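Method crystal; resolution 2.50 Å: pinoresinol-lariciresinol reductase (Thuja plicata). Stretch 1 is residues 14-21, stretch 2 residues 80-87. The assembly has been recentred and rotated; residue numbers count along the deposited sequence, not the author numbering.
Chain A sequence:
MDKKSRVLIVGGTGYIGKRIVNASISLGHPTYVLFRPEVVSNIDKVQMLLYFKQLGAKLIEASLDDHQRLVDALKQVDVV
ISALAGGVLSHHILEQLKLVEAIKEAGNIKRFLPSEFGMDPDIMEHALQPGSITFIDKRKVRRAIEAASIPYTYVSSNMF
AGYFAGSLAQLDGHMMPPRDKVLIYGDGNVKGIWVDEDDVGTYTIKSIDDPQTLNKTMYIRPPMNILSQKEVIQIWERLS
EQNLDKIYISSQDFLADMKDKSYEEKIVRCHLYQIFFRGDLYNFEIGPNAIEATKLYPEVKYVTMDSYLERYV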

ATOM      1  N   GLY A  14     -16.200 -12.669  -0.057  1.00 16.79           N
ATOM      2  CA  GLY A  14     -15.925 -11.850  -1.229  1.00 14.93           C
ATOM      3  C   GLY A  14     -16.531 -12.391  -2.512  1.00 16.13           C
ATOM      4  O   GLY A  14     -17.264 -13.380  -2.514  1.00 14.86           O
ATOM      5  N   TYR A  15     -16.180 -11.736  -3.634  1.00 18.93           N
ATOM      6  CA  TYR A  15     -16.761 -12.004  -4.956  1.00 13.01           C
ATOM      7  C   TYR A  15     -16.400 -13.346  -5.518  1.00 10.44           C
ATOM      8  O   TYR A  15     -17.355 -14.106  -5.663  1.00  9.18           O
ATOM      9  CB  TYR A  15     -16.372 -10.930  -5.987  1.00 12.48           C
ATOM     10  CG  TYR A  15     -15.436  -9.812  -5.487  1.00 30.99           C
ATOM     11  CD1 TYR A  15     -14.030  -9.974  -5.369  1.00 30.31           C
ATOM     12  CD2 TYR A  15     -16.002  -8.550  -5.240  1.00 38.47           C
ATOM     13  CE1 TYR A  15     -13.218  -8.880  -5.036  1.00 27.56           C
ATOM     14  CE2 TYR A  15     -15.195  -7.460  -4.904  1.00 35.75           C
ATOM     15  CZ  TYR A  15     -13.818  -7.628  -4.813  1.00 36.05           C
ATOM     16  OH  TYR A  15     -13.079  -6.488  -4.562  1.00 39.47           O
ATOM     17  N   ILE A  16     -15.135 -13.724  -5.835  1.00 12.05           N
ATOM     18  CA  ILE A  16     -14.874 -15.098  -6.290  1.00  5.91           C
ATOM     19  C   ILE A  16     -14.937 -16.125  -5.139  1.00  8.26           C
ATOM     20  O   ILE A  16     -15.320 -17.279  -5.356  1.00  6.95           O
ATOM     21  CB  ILE A  16     -13.504 -15.125  -7.015  1.00  4.82           C
ATOM     22  CG1 ILE A  16     -13.262 -16.485  -7.688  1.00  9.40           C
ATOM     23  CG2 ILE A  16     -12.383 -14.874  -6.025  1.00 10.88           C
ATOM     24  CD1 ILE A  16     -14.241 -16.869  -8.828  1.00  5.90           C
ATOM     25  N   GLY A  17     -14.656 -15.703  -3.888  1.00  6.69           N
ATOM     26  CA  GLY A  17     -14.681 -16.551  -2.705  1.00  7.00           C
ATOM     27  C   GLY A  17     -15.980 -17.314  -2.513  1.00  9.02           C
ATOM     28  O   GLY A  17     -15.938 -18.496  -2.206  1.00 11.92           O
ATOM     29  N   LYS A  18     -17.137 -16.668  -2.714  1.00  5.65           N
ATOM     30  CA  LYS A  18     -18.451 -17.302  -2.619  1.00  8.63           C
ATOM     31  C   LYS A  18     -18.607 -18.399  -3.677  1.00  8.25           C
ATOM     32  O   LYS A  18     -19.435 -19.303  -3.526  1.00 13.55           O
ATOM     33  CB  LYS A  18     -19.585 -16.347  -2.897  1.00 17.24           C
ATOM     34  CG  LYS A  18     -19.820 -14.995  -2.243  1.00 20.00           C
ATOM     35  CD  LYS A  18     -20.492 -14.096  -3.319  1.00 16.09           C
ATOM     36  CE  LYS A  18     -20.812 -12.758  -2.656  1.00 21.57           C
ATOM     37  NZ  LYS A  18     -20.600 -11.641  -3.556  1.00 19.80           N
ATOM     38  N   ARG A  19     -17.877 -18.286  -4.792  1.00  3.66           N
ATOM     39  CA  ARG A  19     -17.901 -19.258  -5.867  1.00  3.89           C
ATOM     40  C   ARG A  19     -17.116 -20.497  -5.545  1.00  9.41           C
ATOM     41  O   ARG A  19     -17.540 -21.605  -5.874  1.00 17.44           O
ATOM     42  CB  ARG A  19     -17.333 -18.666  -7.102  1.00  4.69           C
ATOM     43  CG  ARG A  19     -18.441 -17.913  -7.798  1.00 12.56           C
ATOM     44  CD  ARG A  19     -18.789 -16.529  -7.300  1.00  8.32           C
ATOM     45  NE  ARG A  19     -19.880 -16.121  -8.147  1.00 10.95           N
ATOM     46  CZ  ARG A  19     -20.308 -14.866  -8.269  1.00 12.19           C
ATOM     47  NH1 ARG A  19     -21.326 -14.645  -9.101  1.00 24.20           N
ATOM     48  NH2 ARG A  19     -19.787 -13.842  -7.587  1.00  4.80           N
ATOM     49  N   ILE A  20     -15.950 -20.246  -4.924  1.00 13.73           N
ATOM     50  CA  ILE A  20     -15.054 -21.246  -4.362  1.00 12.81           C
ATOM     51  C   ILE A  20     -15.840 -21.925  -3.242  1.00 16.48           C
ATOM     52  O   ILE A  20     -16.060 -23.128  -3.342  1.00 18.30           O
ATOM     53  CB  ILE A  20     -13.791 -20.533  -3.832  1.00  9.68           C
ATOM     54  CG1 ILE A  20     -13.047 -19.862  -4.955  1.00  2.00           C
ATOM     55  CG2 ILE A  20     -12.848 -21.546  -3.214  1.00 15.63           C
ATOM     56  CD1 ILE A  20     -12.065 -18.816  -4.473  1.00  2.00           C
ATOM     57  N   VAL A  21     -16.339 -21.198  -2.220  1.00 18.73           N
ATOM     58  CA  VAL A  21     -17.185 -21.736  -1.148  1.00 18.90           C
ATOM     59  C   VAL A  21     -18.338 -22.621  -1.624  1.00 17.51           C
ATOM     60  O   VAL A  21     -18.389 -23.762  -1.174  1.00 21.51           O
ATOM     61  CB  VAL A  21     -17.792 -20.589  -0.272  1.00 19.19           C
ATOM     62  CG1 VAL A  21     -18.634 -21.184   0.842  1.00 17.49           C
ATOM     63  CG2 VAL A  21     -16.726 -19.797   0.435  1.00 16.93           C
ATOM     64  N   VAL A  80      -6.173 -25.213   2.562  1.00  7.01           N
ATOM     65  CA  VAL A  80      -6.572 -23.839   2.905  1.00  8.42           C
ATOM     66  C   VAL A  80      -6.556 -23.022   1.593  1.00 14.87           C
ATOM     67  O   VAL A  80      -5.589 -22.982   0.817  1.00 15.45           O
ATOM     68  CB  VAL A  80      -5.618 -23.165   3.941  1.00  7.57           C
ATOM     69  CG1 VAL A  80      -4.192 -23.572   3.655  1.00  7.95           C
ATOM     70  CG2 VAL A  80      -5.695 -21.630   3.860  1.00  2.00           C
ATOM     71  N   ILE A  81      -7.690 -22.382   1.310  1.00 13.29           N
ATOM     72  CA  ILE A  81      -7.835 -21.564   0.121  1.00  7.74           C
ATOM     73  C   ILE A  81      -8.016 -20.127   0.555  1.00  5.72           C
ATOM     74  O   ILE A  81      -8.898 -19.842   1.353  1.00  8.71           O
ATOM     75  CB  ILE A  81      -9.053 -22.058  -0.693  1.00  5.92           C
ATOM     76  CG1 ILE A  81      -8.819 -23.467  -1.167  1.00  2.05           C
ATOM     77  CG2 ILE A  81      -9.219 -21.227  -1.965  1.00 13.43           C
ATOM     78  CD1 ILE A  81     -10.098 -24.026  -1.789  1.00 11.68           C
ATOM     79  N   SER A  82      -7.154 -19.222   0.128  1.00  3.49           N
ATOM     80  CA  SER A  82      -7.373 -17.822   0.401  1.00  2.00           C
ATOM     81  C   SER A  82      -7.966 -17.043  -0.772  1.00  6.86           C
ATOM     82  O   SER A  82      -7.361 -16.970  -1.843  1.00 11.99           O
ATOM     83  CB  SER A  82      -6.068 -17.207   0.792  1.00  3.12           C
ATOM     84  OG  SER A  82      -6.095 -15.783   0.691  1.00  2.00           O
ATOM     85  N   ALA A  83      -9.135 -16.416  -0.614  1.00  9.82           N
ATOM     86  CA  ALA A  83      -9.725 -15.562  -1.657  1.00  9.83           C
ATOM     87  C   ALA A  83      -9.807 -14.135  -1.150  1.00 11.58           C
ATOM     88  O   ALA A  83     -10.715 -13.364  -1.457  1.00 15.44           O
ATOM     89  CB  ALA A  83     -11.122 -16.044  -2.006  1.00  2.00           C
ATOM     90  N   LEU A  84      -8.802 -13.795  -0.333  1.00 17.10           N
ATOM     91  CA  LEU A  84      -8.647 -12.502   0.325  1.00 20.73           C
ATOM     92  C   LEU A  84      -8.317 -11.358  -0.608  1.00 27.27           C
ATOM     93  O   LEU A  84      -7.167 -11.255  -1.038  1.00 33.45           O
ATOM     94  CB  LEU A  84      -7.538 -12.605   1.420  1.00 18.61           C
ATOM     95  CG  LEU A  84      -8.024 -13.036   2.825  1.00 14.20           C
ATOM     96  CD1 LEU A  84      -6.907 -13.349   3.818  1.00  2.00           C
ATOM     97  CD2 LEU A  84      -8.872 -11.877   3.314  1.00 10.68           C
ATOM     98  N   ALA A  85      -9.293 -10.491  -0.928  1.00 33.47           N
ATOM     99  CA  ALA A  85      -9.071  -9.324  -1.800  1.00 38.17           C
ATOM    100  C   ALA A  85     -10.125  -8.213  -1.758  1.00 40.53           C
ATOM    101  O   ALA A  85     -11.318  -8.444  -1.511  1.00 40.26           O
ATOM    102  CB  ALA A  85      -8.971  -9.740  -3.267  1.00 42.03           C
ATOM    103  N   GLY A  86      -9.706  -6.979  -2.063  1.00 40.10           N
ATOM    104  CA  GLY A  86     -10.619  -5.844  -1.996  1.00 35.84           C
ATOM    105  C   GLY A  86     -10.182  -4.669  -2.846  1.00 36.51           C
ATOM    106  O   GLY A  86     -10.020  -4.828  -4.061  1.00 39.68           O
ATOM    107  N   GLY A  87      -9.951  -3.507  -2.204  1.00 32.44           N
ATOM    108  CA  GLY A  87      -9.619  -2.252  -2.873  1.00 31.21           C
ATOM    109  C   GLY A  87      -8.370  -2.269  -3.738  1.00 32.47           C
ATOM    110  O   GLY A  87      -8.243  -2.996  -4.727  1.00 33.67           O
TER
HETATM  111  O   HOH W   1     -13.053 -13.687  -2.989  1.00 19.93           O

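What brings the two backbones close together? Residues 17-21 are helical, and they pack beside the point where the strand 80-82 gives way to a loop at Ala83. The nearest pair of CA atoms across the contact is Gly17 CA and Ala83 CA, 5.2 Å apart, and the absence of a side chain on Gly17 helps explain so close an approach. Ala83 CB rests 3.7 Å from Gly17 CA, whereas a CB built on Gly17 would lie just 3.4 Å from that same methyl, a tight fit. The helix carries its own backbone hydrogen bonds, among them Ile20 N to Ile16 O at 3.1 Å and Val21 N to Gly17 O at 2.7 Å.

Why does Ala83 sit at the centre of the contact? It has the largest area covered by the other stretch, 58 Å², and its CA-to-CB bond points toward the helix. Its small methyl meets Ile20 CD1 at 3.8 Å from Ala83 CB, as well as the bare CA of Gly17, while Ile16 CG2 stands more loosely at 4.4 Å from Ala83 CB. These are apolar contacts among buried residues, held by van der Waals attraction.

How does Ile20 extend this apolar patch? Its CA-to-CB bond points toward the strand, and its m, t rotamer lets two branches reach different partners: as CD1 touches Ala83, Ile20 CG2 meets Ile81 CG2 at 3.9 Å. Ile81 also points toward the helix, whereas Ser82, between Ile81 and Ala83, points away, the alternation expected of an extended chain.

What does Tyr15 add at the more exposed end? Its CA-to-CB bond runs sideways, but the ring brings the end of the side chain nearer the loop, so that 51 Å² of the residue is covered. Tyr15 CE1 lies 4.0 Å from Ala85 O, which approaches the ring obliquely, and Tyr15 OH is 3.5 Å from Gly86 O. The latter is a polar proximity rather than a hydrogen bond. Behind it, Arg19 NH2 donates to Tyr15 O at 3.1 Å, a nearly straight bond within the first stretch.

Do any hydrogen bonds join the stretches? None does so directly, but water 1 bridges their backbones. It accepts from Gly17 N, 2.7 Å from the water O, and donates to Ala83 O, 2.8 Å from the water O. The bridge satisfies an amide and a carbonyl beside the closest backbone approach, adding a polar link to an otherwise largely apolar contact.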